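Local atomic coordinates of esterase (Xanthomonas oryzae pv. oryzae, PDB entry 3H2G), a protein that hydrolyses ester bonds in the rice cell wall as a virulence factor of this bacterial pathogen. Residues Leu68-Glu73 against Gly117-Gly122. Residues are numbered along the deposited sequence; the frame is centred on the assembly and turned at random.
Sequences LIPGGE and GYVVVG
Leu68 and Val120 form an antiparallel hydrogen-bonded pair: Leu68 N donates to Val120 O at 2.8 Å, and Val120 N returns a bond to Leu68 O at 3.1 Å. The two side chains stand side by side on one face of the sheet, Leu68 CB 4.0 Å from Val120 CB. Leu68 CD1, set by an extended chi2 of -180°, also lies 4.1 Å from Val120 CB. Leu68 O receives a further CA-H...O contact from Val119 CA at 3.5 Å. Ile69 turns to the other face, against Leu159 and Leu162 of helix 141-162. Beyond the paired residues, the Pro70 ring packs on Val119 and Gly117: Pro70 CD meets Val119 CG2 at 3.7 Å, the two side chains crossing at about a right angle, while Pro70 CG lies 3.8 Å from Gly117 C. Gly117, at positive phi, closes helix 108-114 in a Schellman motif just ahead of strand 119-123. Leu109, Val110 and Ala114 of that helix pack on Leu68; on the other face, helix 141-162 also receives Val119 and Val121. Here antiparallel strands meet the parallel ones in the central sheet of a probable alpha/beta-hydrolase fold: strand 60-71 lies between 43-54 and 119-123, antiparallel to both, and 119-123 runs parallel to 79-85 on its other side.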
loop_
_atom_site.group_PDB
_atom_site.type_symbol
_atom_site.label_atom_id
_atom_site.label_comp_id
_atom_site.label_asym_id
_atom_site.label_seq_id
_atom_site.Cartn_x
_atom_site.Cartn_y
_atom_site.Cartn_z
ATOM N N LEU A 68 -8.236 10.497 9.287
ATOM C CA LEU A 68 -7.784 10.813 10.641
ATOM C C LEU A 68 -7.585 12.321 10.706
ATOM O O LEU A 68 -6.831 12.889 9.913
ATOM C CB LEU A 68 -6.473 10.080 10.949
ATOM C CG LEU A 68 -6.526 8.556 10.787
ATOM C CD1 LEU A 68 -5.168 7.948 11.124
ATOM C CD2 LEU A 68 -7.607 7.980 11.696
ATOM N N ILE A 69 -8.272 12.966 11.642
ATOM C CA ILE A 69 -8.193 14.417 11.784
ATOM C C ILE A 69 -7.576 14.836 13.110
ATOM O O ILE A 69 -8.057 14.449 14.177
ATOM C CB ILE A 69 -9.602 15.050 11.688
ATOM C CG1 ILE A 69 -10.299 14.579 10.410
ATOM C CG2 ILE A 69 -9.496 16.572 11.712
ATOM C CD1 ILE A 69 -11.725 15.091 10.264
ATOM N N PRO A 70 -6.498 15.637 13.061
ATOM C CA PRO A 70 -5.838 16.100 14.283
ATOM C C PRO A 70 -6.552 17.331 14.834
ATOM O O PRO A 70 -7.274 18.017 14.109
ATOM C CB PRO A 70 -4.429 16.428 13.804
ATOM C CG PRO A 70 -4.695 17.001 12.446
ATOM C CD PRO A 70 -5.726 16.038 11.868
ATOM N N GLY A 71 -6.343 17.601 16.117
ATOM C CA GLY A 71 -6.953 18.758 16.749
ATOM C C GLY A 71 -6.424 18.884 18.163
ATOM O O GLY A 71 -5.839 17.936 18.686
ATOM N N GLY A 72 -6.609 20.045 18.785
ATOM C CA GLY A 72 -6.134 20.216 20.148
ATOM C C GLY A 72 -5.533 21.580 20.422
ATOM O O GLY A 72 -5.120 22.279 19.500
ATOM N N GLU A 73 -5.476 21.950 21.699
ATOM C CA GLU A 73 -4.933 23.242 22.113
ATOM C C GLU A 73 -3.486 23.473 21.685
ATOM O O GLU A 73 -3.078 24.608 21.449
ATOM C CB GLU A 73 -5.044 23.393 23.632
ATOM C CG GLU A 73 -4.521 22.201 24.413
ATOM C CD GLU A 73 -4.555 22.425 25.912
ATOM O OE1 GLU A 73 -5.592 22.902 26.421
ATOM O OE2 GLU A 73 -3.547 22.117 26.581
ATOM N N GLY A 117 -0.174 16.227 13.853
ATOM C CA GLY A 117 -0.744 17.261 13.002
ATOM C C GLY A 117 -0.972 16.921 11.543
ATOM O O GLY A 117 -1.323 17.796 10.754
ATOM N N TYR A 118 -0.765 15.664 11.171
ATOM C CA TYR A 118 -0.979 15.255 9.790
ATOM C C TYR A 118 -2.394 14.732 9.580
ATOM O O TYR A 118 -2.853 13.862 10.315
ATOM C CB TYR A 118 0.002 14.146 9.386
ATOM C CG TYR A 118 1.440 14.585 9.247
ATOM C CD1 TYR A 118 2.269 14.696 10.362
ATOM C CD2 TYR A 118 1.972 14.891 7.995
ATOM C CE1 TYR A 118 3.596 15.098 10.234
ATOM C CE2 TYR A 118 3.298 15.299 7.854
ATOM C CZ TYR A 118 4.102 15.398 8.976
ATOM O OH TYR A 118 5.408 15.802 8.846
ATOM N N VAL A 119 -3.097 15.274 8.591
ATOM C CA VAL A 119 -4.428 14.772 8.278
ATOM C C VAL A 119 -4.109 13.552 7.420
ATOM O O VAL A 119 -3.358 13.654 6.448
ATOM C CB VAL A 119 -5.256 15.789 7.462
ATOM C CG1 VAL A 119 -6.566 15.155 7.004
ATOM C CG2 VAL A 119 -5.553 17.013 8.314
ATOM N N VAL A 120 -4.649 12.396 7.787
ATOM C CA VAL A 120 -4.363 11.176 7.047
ATOM C C VAL A 120 -5.594 10.611 6.357
ATOM O O VAL A 120 -6.630 10.415 6.986
ATOM C CB VAL A 120 -3.772 10.090 7.978
ATOM C CG1 VAL A 120 -3.386 8.857 7.165
ATOM C CG2 VAL A 120 -2.558 10.634 8.714
ATOM N N VAL A 121 -5.467 10.356 5.059
ATOM C CA VAL A 121 -6.562 9.800 4.276
ATOM C C VAL A 121 -6.089 8.550 3.552
ATOM O O VAL A 121 -5.061 8.570 2.877
ATOM C CB VAL A 121 -7.067 10.791 3.209
ATOM C CG1 VAL A 121 -8.255 10.180 2.467
ATOM C CG2 VAL A 121 -7.459 12.106 3.857
ATOM N N GLY A 122 -6.844 7.466 3.689
ATOM C CA GLY A 122 -6.473 6.233 3.022
ATOM C C GLY A 122 -7.683 5.550 2.414
ATOM O O GLY A 122 -8.751 5.515 3.019
#